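PDB 4NH0: ESX secretion system protein EccC, which forms part of the type VII (ESX) secretion system as a multi-domain FtsK-type ATPase with weak intrinsic activity that binds the substrate EsxB and might be the translocase subunit. Local coordinates for residues 599-604 and 860-865; 673-678 and 864-869; 593-598 and 643-648. One frame throughout, in Å; residues are numbered along the deposited sequence.

Contact 1. Residues 599-604 and 860-865; sequences DVPPTL and HFLTAL. With ATP (adenosine-5'-triphosphate), chain G.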
loop_
_atom_site.group_PDB
_atom_site.type_symbol
_atom_site.label_atom_id
_atom_site.label_comp_id
_atom_site.label_asym_id
_atom_site.label_seq_id
_atom_site.Cartn_x
_atom_site.Cartn_y
_atom_site.Cartn_z
ATOM N N ASP A 599 14.506 11.411 -0.607
ATOM C CA ASP A 599 14.911 11.058 -1.962
ATOM C C ASP A 599 15.034 9.548 -2.109
ATOM O O ASP A 599 14.288 8.924 -2.862
ATOM C CB ASP A 599 16.234 11.734 -2.328
ATOM C CG ASP A 599 16.633 11.487 -3.770
ATOM O OD1 ASP A 599 15.732 11.384 -4.629
ATOM O OD2 ASP A 599 17.847 11.395 -4.047
ATOM N N VAL A 600 15.981 8.968 -1.382
ATOM C CA VAL A 600 16.210 7.531 -1.426
ATOM C C VAL A 600 15.358 6.811 -0.383
ATOM O O VAL A 600 15.374 7.167 0.795
ATOM C CB VAL A 600 17.703 7.198 -1.209
ATOM C CG1 VAL A 600 18.282 8.031 -0.073
ATOM C CG2 VAL A 600 17.892 5.714 -0.951
ATOM N N PRO A 601 14.596 5.797 -0.821
ATOM C CA PRO A 601 13.716 5.028 0.064
ATOM C C PRO A 601 14.485 4.119 1.014
ATOM O O PRO A 601 15.581 3.672 0.677
ATOM C CB PRO A 601 12.879 4.203 -0.915
ATOM C CG PRO A 601 13.762 4.036 -2.098
ATOM C CD PRO A 601 14.518 5.329 -2.215
ATOM N N PRO A 602 13.916 3.853 2.199
ATOM C CA PRO A 602 14.529 2.952 3.177
ATOM C C PRO A 602 14.171 1.496 2.909
ATOM O O PRO A 602 13.344 1.217 2.044
ATOM C CB PRO A 602 13.925 3.424 4.496
ATOM C CG PRO A 602 12.558 3.877 4.109
ATOM C CD PRO A 602 12.685 4.470 2.723
ATOM N N THR A 603 14.795 0.582 3.641
ATOM C CA THR A 603 14.440 -0.827 3.555
ATOM C C THR A 603 13.847 -1.276 4.884
ATOM O O THR A 603 13.887 -0.537 5.866
ATOM C CB THR A 603 15.652 -1.700 3.195
ATOM O OG1 THR A 603 16.692 -1.498 4.158
ATOM C CG2 THR A 603 16.172 -1.339 1.815
ATOM N N LEU A 604 13.295 -2.483 4.914
ATOM C CA LEU A 604 12.610 -2.968 6.106
ATOM C C LEU A 604 13.574 -3.250 7.255
ATOM O O LEU A 604 13.218 -3.084 8.420
ATOM C CB LEU A 604 11.795 -4.220 5.777
ATOM C CG LEU A 604 10.570 -3.964 4.898
ATOM C CD1 LEU A 604 9.745 -5.228 4.731
ATOM C CD2 LEU A 604 9.723 -2.842 5.477
ATOM N N HIS A 860 3.973 14.112 4.139
ATOM C CA HIS A 860 4.616 13.379 3.057
ATOM C C HIS A 860 5.456 12.236 3.605
ATOM O O HIS A 860 6.201 12.409 4.568
ATOM C CB HIS A 860 5.490 14.311 2.216
ATOM C CG HIS A 860 4.718 15.330 1.441
ATOM N ND1 HIS A 860 3.906 14.998 0.377
ATOM C CD2 HIS A 860 4.634 16.675 1.572
ATOM C CE1 HIS A 860 3.355 16.093 -0.112
ATOM N NE2 HIS A 860 3.781 17.125 0.594
ATOM N N PHE A 861 5.333 11.066 2.989
ATOM C CA PHE A 861 6.150 9.925 3.374
ATOM C C PHE A 861 6.653 9.188 2.143
ATOM O O PHE A 861 6.213 9.452 1.026
ATOM C CB PHE A 861 5.368 8.974 4.285
ATOM C CG PHE A 861 4.337 8.147 3.568
ATOM C CD1 PHE A 861 4.637 6.869 3.126
ATOM C CD2 PHE A 861 3.063 8.640 3.351
ATOM C CE1 PHE A 861 3.693 6.107 2.472
ATOM C CE2 PHE A 861 2.113 7.877 2.700
ATOM C CZ PHE A 861 2.430 6.610 2.259
ATOM N N LEU A 862 7.576 8.259 2.359
ATOM C CA LEU A 862 8.149 7.479 1.273
ATOM C C LEU A 862 8.152 6.000 1.638
ATOM O O LEU A 862 8.814 5.592 2.592
ATOM C CB LEU A 862 9.565 7.963 0.959
ATOM C CG LEU A 862 10.279 7.335 -0.237
ATOM C CD1 LEU A 862 9.460 7.522 -1.500
ATOM C CD2 LEU A 862 11.656 7.951 -0.402
ATOM N N THR A 863 7.403 5.205 0.880
ATOM C CA THR A 863 7.267 3.780 1.153
ATOM C C THR A 863 8.609 3.067 1.089
ATOM O O THR A 863 9.366 3.238 0.136
ATOM C CB THR A 863 6.305 3.101 0.162
ATOM O OG1 THR A 863 6.897 3.076 -1.142
ATOM C CG2 THR A 863 4.993 3.853 0.098
ATOM N N ALA A 864 8.900 2.265 2.107
ATOM C CA ALA A 864 10.137 1.500 2.140
ATOM C C ALA A 864 10.107 0.393 1.097
ATOM O O ALA A 864 9.084 0.159 0.458
ATOM C CB ALA A 864 10.370 0.920 3.523
ATOM N N LEU A 865 11.237 -0.283 0.925
ATOM C CA LEU A 865 11.329 -1.389 -0.020
ATOM C C LEU A 865 11.293 -2.720 0.723
ATOM O O LEU A 865 11.886 -2.850 1.792
ATOM C CB LEU A 865 12.603 -1.275 -0.860
ATOM C CG LEU A 865 12.483 -0.572 -2.215
ATOM C CD1 LEU A 865 11.925 0.834 -2.065
ATOM C CD2 LEU A 865 13.829 -0.540 -2.920
HETATM P PG ATP G . 0.688 -0.291 -12.073
HETATM O O1G ATP G . -0.290 0.825 -11.812
HETATM O O2G ATP G . 0.307 -1.611 -11.450
HETATM O O3G ATP G . 1.142 -0.398 -13.508
HETATM P PB ATP G . 1.936 0.406 -9.683
HETATM O O1B ATP G . 1.489 -0.870 -9.017
HETATM O O2B ATP G . 1.165 1.683 -9.464
HETATM O O3B ATP G . 2.009 0.157 -11.270
HETATM P PA ATP G . 4.385 -0.523 -8.742
HETATM O O1A ATP G . 4.143 -0.716 -7.267
HETATM O O2A ATP G . 4.174 -1.693 -9.671
HETATM O O3A ATP G . 3.461 0.686 -9.259
HETATM O "O5'" ATP G . 5.875 0.048 -8.938
HETATM C "C5'" ATP G . 6.311 0.530 -10.207
HETATM C "C4'" ATP G . 7.792 0.880 -10.129
HETATM O "O4'" ATP G . 7.999 1.942 -9.195
HETATM C "C3'" ATP G . 8.617 -0.305 -9.655
HETATM O "O3'" ATP G . 9.448 -0.787 -10.715
HETATM C "C2'" ATP G . 9.479 0.212 -8.521
HETATM O "O2'" ATP G . 10.860 0.035 -8.841
HETATM C "C1'" ATP G . 9.149 1.690 -8.388
HETATM N N9 ATP G . 8.843 2.005 -6.972
HETATM C C8 ATP G . 7.661 1.800 -6.363
HETATM N N7 ATP G . 7.701 2.193 -5.065
HETATM C C5 ATP G . 8.938 2.663 -4.826
HETATM C C6 ATP G . 9.655 3.235 -3.661
HETATM N N6 ATP G . 9.040 3.384 -2.465
HETATM N N1 ATP G . 10.942 3.600 -3.835
HETATM C C2 ATP G . 11.565 3.456 -5.019
HETATM N N3 ATP G . 10.978 2.945 -6.115
HETATM C C4 ATP G . 9.688 2.536 -6.084
#
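Thr603 and Leu865 pair in a single beta bridge that fastens the loop 599-604 to the chain leaving strand 860-863, the last strand in sequence of the P-loop NTPase sheet of the second FtsK domain, beside the adenine of a bound ATP. Leu865 N donates to Pro602 O (2.8 Å). Leu604 N returns only a weak bond to Leu865 O. The side chain of Leu865 starts with CB 3.9 Å from Pro602 O. From there CG leads on to CD1, which meets ATP N1 at 3.4 Å and lies 3.7 Å from both CB and CG of Pro601. Leu865 CD1 lies over the face of the base at N1, and Pro601 CG meets its edge there, 3.3 Å from ATP N1. Leu862 supports Pro601 from the strand: its CG is anti to the backbone N (chi1 -175°), and CD2 packs on Pro601 CA at 3.6 Å. The next ring, Pro602, sets CG 3.7 Å from Ala864 CB. An alanine in place of Pro602 removes CG and CD, which would probably open a gap beside the Ala864 methyl and leave the loop backbone freer to turn. Thr863 accepts from the amino group ATP N6 twice, weakly at its backbone O and at OG1, modelled 2.5 Å away, a length doubtful at this resolution.

Contact 2. Residues 673-678 and 864-869; sequences LRTLIT and ALPRID. With ATP (adenosine-5'-triphosphate), chain G.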
loop_
_atom_site.group_PDB
_atom_site.type_symbol
_atom_site.label_atom_id
_atom_site.label_comp_id
_atom_site.label_asym_id
_atom_site.label_seq_id
_atom_site.Cartn_x
_atom_site.Cartn_y
_atom_site.Cartn_z
ATOM N N LEU A 673 2.063 -2.959 -1.294
ATOM C CA LEU A 673 1.460 -4.191 -0.801
ATOM C C LEU A 673 2.520 -5.206 -0.398
ATOM O O LEU A 673 2.411 -5.851 0.642
ATOM C CB LEU A 673 0.538 -4.800 -1.860
ATOM C CG LEU A 673 -0.694 -3.996 -2.279
ATOM C CD1 LEU A 673 -1.439 -4.702 -3.402
ATOM C CD2 LEU A 673 -1.611 -3.767 -1.094
ATOM N N ARG A 674 3.550 -5.331 -1.225
ATOM C CA ARG A 674 4.607 -6.306 -0.991
ATOM C C ARG A 674 5.428 -5.975 0.251
ATOM O O ARG A 674 5.960 -6.870 0.904
ATOM C CB ARG A 674 5.514 -6.400 -2.218
ATOM C CG ARG A 674 4.816 -6.971 -3.439
ATOM C CD ARG A 674 5.755 -7.077 -4.625
ATOM N NE ARG A 674 6.206 -5.768 -5.081
ATOM C CZ ARG A 674 6.993 -5.576 -6.134
ATOM N NH1 ARG A 674 7.415 -6.612 -6.845
ATOM N NH2 ARG A 674 7.355 -4.348 -6.475
ATOM N N THR A 675 5.527 -4.690 0.578
ATOM C CA THR A 675 6.224 -4.274 1.788
ATOM C C THR A 675 5.404 -4.632 3.016
ATOM O O THR A 675 5.918 -5.213 3.969
ATOM C CB THR A 675 6.501 -2.765 1.805
ATOM O OG1 THR A 675 5.269 -2.055 1.968
ATOM C CG2 THR A 675 7.160 -2.333 0.517
ATOM N N LEU A 676 4.124 -4.276 2.976
ATOM C CA LEU A 676 3.210 -4.519 4.085
ATOM C C LEU A 676 3.132 -5.998 4.439
ATOM O O LEU A 676 3.163 -6.366 5.613
ATOM C CB LEU A 676 1.817 -3.989 3.746
ATOM C CG LEU A 676 0.759 -4.154 4.835
ATOM C CD1 LEU A 676 1.240 -3.532 6.133
ATOM C CD2 LEU A 676 -0.558 -3.539 4.400
ATOM N N ILE A 677 3.026 -6.841 3.419
ATOM C CA ILE A 677 3.017 -8.284 3.615
ATOM C C ILE A 677 4.325 -8.741 4.246
ATOM O O ILE A 677 4.326 -9.464 5.240
ATOM C CB ILE A 677 2.804 -9.035 2.290
ATOM C CG1 ILE A 677 1.423 -8.725 1.716
ATOM C CG2 ILE A 677 2.961 -10.530 2.494
ATOM C CD1 ILE A 677 1.151 -9.395 0.388
ATOM N N THR A 678 5.436 -8.303 3.664
ATOM C CA THR A 678 6.757 -8.672 4.152
ATOM C C THR A 678 6.994 -8.138 5.559
ATOM O O THR A 678 7.558 -8.831 6.404
ATOM C CB THR A 678 7.866 -8.150 3.223
ATOM O OG1 THR A 678 7.488 -8.368 1.858
ATOM C CG2 THR A 678 9.176 -8.863 3.502
ATOM N N ALA A 864 8.900 2.265 2.107
ATOM C CA ALA A 864 10.137 1.500 2.140
ATOM C C ALA A 864 10.107 0.393 1.097
ATOM O O ALA A 864 9.084 0.159 0.458
ATOM C CB ALA A 864 10.370 0.920 3.523
ATOM N N LEU A 865 11.237 -0.283 0.925
ATOM C CA LEU A 865 11.329 -1.389 -0.020
ATOM C C LEU A 865 11.293 -2.720 0.723
ATOM O O LEU A 865 11.886 -2.850 1.792
ATOM C CB LEU A 865 12.603 -1.275 -0.860
ATOM C CG LEU A 865 12.483 -0.572 -2.215
ATOM C CD1 LEU A 865 11.925 0.834 -2.065
ATOM C CD2 LEU A 865 13.829 -0.540 -2.920
ATOM N N PRO A 866 10.599 -3.717 0.154
ATOM C CA PRO A 866 10.444 -5.018 0.810
ATOM C C PRO A 866 11.739 -5.821 0.823
ATOM O O PRO A 866 11.771 -6.946 0.326
ATOM C CB PRO A 866 9.383 -5.711 -0.046
ATOM C CG PRO A 866 9.571 -5.125 -1.398
ATOM C CD PRO A 866 9.968 -3.692 -1.178
ATOM N N ARG A 867 12.794 -5.244 1.388
ATOM C CA ARG A 867 14.103 -5.882 1.406
ATOM C C ARG A 867 14.683 -5.923 2.814
ATOM O O ARG A 867 14.338 -5.099 3.662
ATOM C CB ARG A 867 15.068 -5.148 0.470
ATOM C CG ARG A 867 14.463 -4.742 -0.862
ATOM C CD ARG A 867 15.482 -4.050 -1.750
ATOM N NE ARG A 867 16.603 -4.924 -2.077
ATOM C CZ ARG A 867 17.526 -4.645 -2.991
ATOM N NH1 ARG A 867 17.464 -3.511 -3.675
ATOM N NH2 ARG A 867 18.511 -5.501 -3.223
ATOM N N ILE A 868 15.563 -6.887 3.058
ATOM C CA ILE A 868 16.292 -6.961 4.317
ATOM C C ILE A 868 17.789 -7.045 4.046
ATOM O O ILE A 868 18.576 -7.361 4.938
ATOM C CB ILE A 868 15.853 -8.169 5.172
ATOM C CG1 ILE A 868 16.124 -9.481 4.435
ATOM C CG2 ILE A 868 14.383 -8.057 5.539
ATOM C CD1 ILE A 868 17.203 -10.329 5.071
ATOM N N ASP A 869 18.175 -6.754 2.807
ATOM C CA ASP A 869 19.578 -6.799 2.413
ATOM C C ASP A 869 20.293 -5.490 2.732
ATOM O O ASP A 869 21.430 -5.493 3.202
ATOM C CB ASP A 869 19.707 -7.123 0.920
ATOM C CG ASP A 869 18.817 -6.256 0.047
ATOM O OD1 ASP A 869 18.504 -5.115 0.445
ATOM O OD2 ASP A 869 18.430 -6.718 -1.047
HETATM P PG ATP G . 0.688 -0.291 -12.073
HETATM O O1G ATP G . -0.290 0.825 -11.812
HETATM O O2G ATP G . 0.307 -1.611 -11.450
HETATM O O3G ATP G . 1.142 -0.398 -13.508
HETATM P PB ATP G . 1.936 0.406 -9.683
HETATM O O1B ATP G . 1.489 -0.870 -9.017
HETATM O O2B ATP G . 1.165 1.683 -9.464
HETATM O O3B ATP G . 2.009 0.157 -11.270
HETATM P PA ATP G . 4.385 -0.523 -8.742
HETATM O O1A ATP G . 4.143 -0.716 -7.267
HETATM O O2A ATP G . 4.174 -1.693 -9.671
HETATM O O3A ATP G . 3.461 0.686 -9.259
HETATM O "O5'" ATP G . 5.875 0.048 -8.938
HETATM C "C5'" ATP G . 6.311 0.530 -10.207
HETATM C "C4'" ATP G . 7.792 0.880 -10.129
HETATM O "O4'" ATP G . 7.999 1.942 -9.195
HETATM C "C3'" ATP G . 8.617 -0.305 -9.655
HETATM O "O3'" ATP G . 9.448 -0.787 -10.715
HETATM C "C2'" ATP G . 9.479 0.212 -8.521
HETATM O "O2'" ATP G . 10.860 0.035 -8.841
HETATM C "C1'" ATP G . 9.149 1.690 -8.388
HETATM N N9 ATP G . 8.843 2.005 -6.972
HETATM C C8 ATP G . 7.661 1.800 -6.363
HETATM N N7 ATP G . 7.701 2.193 -5.065
HETATM C C5 ATP G . 8.938 2.663 -4.826
HETATM C C6 ATP G . 9.655 3.235 -3.661
HETATM N N6 ATP G . 9.040 3.384 -2.465
HETATM N N1 ATP G . 10.942 3.600 -3.835
HETATM C C2 ATP G . 11.565 3.456 -5.019
HETATM N N3 ATP G . 10.978 2.945 -6.115
HETATM C C4 ATP G . 9.688 2.536 -6.084
#
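Helix 669-683, which follows the Walker A P-loop of the second FtsK domain, presents Thr675, Arg674 and Thr678 to the proline ring of Pro866 in the loop beyond strand 860-863. The backbones come close here, with CA atoms of Thr675 and Pro866 4.4 Å apart, and the meeting is buried, the ring and a methyl packing on carbon and on oxygen atoms. Thr675 touches with its methyl: CG2 lies 3.6 Å from Pro866 CD and also beside Ala864 O. Its first torsion (chi1 70°) sets OG1 between the backbone N and the carbonyl carbon, where the hydroxyl is hydrogen-bonded to Met672 O one turn back, while CG2, anti to the carbonyl carbon, is left to face the loop. At the other end of the ring, Pro866 CB packs 3.7 Å from Arg674 O and 3.8 Å from Thr678 OG1. That hydroxyl turns back on Arg674 O, although the modelled separation is too short to be trusted. Of the Arg674 side chain, CB comes nearest, 4.3 Å from Pro866 CG. Pro866, whose ring faces the helix, is the centre of an inverse gamma turn, closed by Arg867 N donating to Leu865 O at 2.6 Å. The two neighbours in that turn, Leu865 and Arg867, both point away from the helix. Arg867 forms a salt bridge with Asp869 OD2 and a second one, through NH1, with Asp871. Beyond its CB, Arg674 runs on past Leu877 and Ile881 of helix 877-891, and its NH2 is hydrogen-bonded to OG1 of Thr671, a residue of the ATP site.

Contact 3. Residues 593-598 and 643-648; sequences IWLPPL and QRRDPY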
loop_
_atom_site.group_PDB
_atom_site.type_symbol
_atom_site.label_atom_id
_atom_site.label_comp_id
_atom_site.label_asym_id
_atom_site.label_seq_id
_atom_site.Cartn_x
_atom_site.Cartn_y
_atom_site.Cartn_z
ATOM N N ILE A 593 18.846 21.148 11.795
ATOM C CA ILE A 593 17.647 21.924 11.506
ATOM C C ILE A 593 17.023 21.427 10.210
ATOM O O ILE A 593 15.807 21.484 10.024
ATOM C CB ILE A 593 17.952 23.429 11.378
ATOM C CG1 ILE A 593 19.015 23.857 12.393
ATOM C CG2 ILE A 593 16.682 24.250 11.539
ATOM C CD1 ILE A 593 18.567 23.763 13.829
ATOM N N TRP A 594 17.874 20.932 9.319
ATOM C CA TRP A 594 17.447 20.465 8.009
ATOM C C TRP A 594 17.885 19.024 7.782
ATOM O O TRP A 594 19.068 18.703 7.873
ATOM C CB TRP A 594 18.013 21.374 6.916
ATOM C CG TRP A 594 17.781 20.888 5.521
ATOM C CD1 TRP A 594 18.586 20.059 4.796
ATOM C CD2 TRP A 594 16.676 21.217 4.671
ATOM N NE1 TRP A 594 18.047 19.845 3.551
ATOM C CE2 TRP A 594 16.875 20.546 3.450
ATOM C CE3 TRP A 594 15.537 22.012 4.827
ATOM C CZ2 TRP A 594 15.976 20.643 2.392
ATOM C CZ3 TRP A 594 14.648 22.108 3.775
ATOM C CH2 TRP A 594 14.872 21.428 2.573
ATOM N N LEU A 595 16.921 18.160 7.486
ATOM C CA LEU A 595 17.200 16.748 7.265
ATOM C C LEU A 595 17.023 16.377 5.797
ATOM O O LEU A 595 16.223 16.997 5.099
ATOM C CB LEU A 595 16.293 15.886 8.143
ATOM C CG LEU A 595 16.569 15.976 9.643
ATOM C CD1 LEU A 595 15.654 15.042 10.402
ATOM C CD2 LEU A 595 18.025 15.654 9.935
ATOM N N PRO A 596 17.784 15.372 5.325
ATOM C CA PRO A 596 17.693 14.836 3.963
ATOM C C PRO A 596 16.248 14.669 3.498
ATOM O O PRO A 596 15.512 13.855 4.055
ATOM C CB PRO A 596 18.398 13.487 4.083
ATOM C CG PRO A 596 19.450 13.737 5.106
ATOM C CD PRO A 596 18.857 14.713 6.094
ATOM N N PRO A 597 15.851 15.446 2.480
ATOM C CA PRO A 597 14.455 15.631 2.073
ATOM C C PRO A 597 13.872 14.535 1.184
ATOM O O PRO A 597 13.525 14.814 0.038
ATOM C CB PRO A 597 14.504 16.954 1.309
ATOM C CG PRO A 597 15.856 16.962 0.698
ATOM C CD PRO A 597 16.769 16.278 1.683
ATOM N N LEU A 598 13.768 13.319 1.713
ATOM C CA LEU A 598 12.977 12.260 1.087
ATOM C C LEU A 598 13.336 11.992 -0.373
ATOM O O LEU A 598 12.558 12.306 -1.273
ATOM C CB LEU A 598 11.490 12.609 1.185
ATOM C CG LEU A 598 10.546 11.546 1.748
ATOM C CD1 LEU A 598 10.962 11.156 3.154
ATOM C CD2 LEU A 598 9.114 12.056 1.734
ATOM N N GLN A 643 11.562 18.775 12.941
ATOM C CA GLN A 643 12.974 18.550 12.640
ATOM C C GLN A 643 13.374 17.087 12.782
ATOM O O GLN A 643 14.478 16.777 13.231
ATOM C CB GLN A 643 13.855 19.421 13.540
ATOM C CG GLN A 643 13.632 20.912 13.359
ATOM C CD GLN A 643 14.519 21.744 14.260
ATOM O OE1 GLN A 643 15.268 21.213 15.078
ATOM N NE2 GLN A 643 14.441 23.060 14.112
ATOM N N ARG A 644 12.472 16.191 12.397
ATOM C CA ARG A 644 12.758 14.764 12.439
ATOM C C ARG A 644 11.998 14.029 11.345
ATOM O O ARG A 644 11.183 14.617 10.637
ATOM C CB ARG A 644 12.404 14.177 13.805
ATOM C CG ARG A 644 10.916 14.142 14.099
ATOM C CD ARG A 644 10.632 13.486 15.439
ATOM N NE ARG A 644 9.203 13.282 15.652
ATOM C CZ ARG A 644 8.406 14.159 16.251
ATOM N NH1 ARG A 644 8.898 15.304 16.702
ATOM N NH2 ARG A 644 7.116 13.891 16.401
ATOM N N ARG A 645 12.279 12.739 11.208
ATOM C CA ARG A 645 11.560 11.895 10.266
ATOM C C ARG A 645 11.187 10.581 10.932
ATOM O O ARG A 645 12.055 9.799 11.316
ATOM C CB ARG A 645 12.396 11.641 9.012
ATOM C CG ARG A 645 12.623 12.872 8.152
ATOM C CD ARG A 645 13.736 12.626 7.152
ATOM N NE ARG A 645 14.603 11.536 7.585
ATOM C CZ ARG A 645 15.492 10.929 6.807
ATOM N NH1 ARG A 645 15.635 11.304 5.543
ATOM N NH2 ARG A 645 16.237 9.946 7.292
ATOM N N ASP A 646 9.896 10.315 11.035
ATOM C CA ASP A 646 9.419 9.158 11.751
ATOM C C ASP A 646 9.166 7.976 10.867
ATOM O O ASP A 646 8.762 8.131 9.729
ATOM C CB ASP A 646 8.120 9.502 12.442
ATOM C CG ASP A 646 8.270 10.602 13.414
ATOM O OD1 ASP A 646 9.391 10.811 13.887
ATOM O OD2 ASP A 646 7.266 11.257 13.712
ATOM N N PRO A 647 9.352 6.789 11.410
ATOM C CA PRO A 647 8.913 5.564 10.768
ATOM C C PRO A 647 7.410 5.529 10.791
ATOM O O PRO A 647 6.816 6.024 11.717
ATOM C CB PRO A 647 9.445 4.487 11.687
ATOM C CG PRO A 647 10.569 5.113 12.394
ATOM C CD PRO A 647 10.136 6.515 12.611
ATOM N N TYR A 648 6.803 4.939 9.783
ATOM C CA TYR A 648 5.375 4.949 9.638
ATOM C C TYR A 648 4.888 3.627 10.127
ATOM O O TYR A 648 5.320 2.617 9.631
ATOM C CB TYR A 648 5.075 5.041 8.162
ATOM C CG TYR A 648 3.685 5.429 7.814
ATOM C CD1 TYR A 648 2.772 5.751 8.779
ATOM C CD2 TYR A 648 3.289 5.480 6.514
ATOM C CE1 TYR A 648 1.493 6.118 8.448
ATOM C CE2 TYR A 648 2.016 5.844 6.176
ATOM C CZ TYR A 648 1.126 6.155 7.150
ATOM O OH TYR A 648 -0.140 6.519 6.810
#
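Pro596 O is gripped by two donors, Arg645 NH1 across the contact at 3.0 Å and Leu598 N within its own loop, also at 3.0 Å. The second bond closes an inverse gamma turn centred on Pro597. In the first, NH1 is tilted 17° from the carbonyl plane, and the oxygen stands 24° out of the guanidinium plane. The Arg645 chain bends at chi3 (-21°), which turns NE back beside CB, and NH1 passes near Pro596 CB. Leu595 packs against the strand backbone, its CD1 3.5 Å from Gln643 O and 3.6 Å from Arg644 CA, while its CB approaches Arg645 CD. Toward the start of both segments, Ile593 and Gln643 lie side by side and point the same way, bringing Ile593 CG2 to 3.6 Å from Gln643 NE2. That amide nitrogen is hydrogen-bonded to Glu383 OE2 on helix 371-394 of the first FtsK domain, a helix that Ile593 and Leu595 also touch. Arg644 points away from the loop and forms a salt bridge with Asp646, NE to OD1 at 3.0 Å; OD1 uses its syn lone pair and lies close to the Arg644 guanidinium plane. The linker between the first two FtsK domains, to which 593-598 probably belongs, passes beside a G1 beta bulge: Gln643 and Arg644 both face Arg639 where strand 631-639 turns into strand 644-651, an outermost strand of the second domain's sheet.

In the fold
From the N terminus, the loop after helix 575-583 supplies 593-598 and then 599-604. Contact 3 closes first, on the nearby edge strand 644-651. Contact 1 closes far later, at 860-865, so the two cross. Contact 2 starts on helix 669-683, after contact 3 has closed, and ends on 864-869, sharing Ala864 and Leu865 with contact 1. Leu604 N, with Arg867 O at 3.1 Å in a probable hydrogen bond, joins contacts 1 and 2, and Leu598 packs on Leu862 between contacts 3 and 1. Together they tie the loop to the antiparallel side of the second FtsK domain's sheet, and the end of that sheet's last strand to the P-loop helix and ATP.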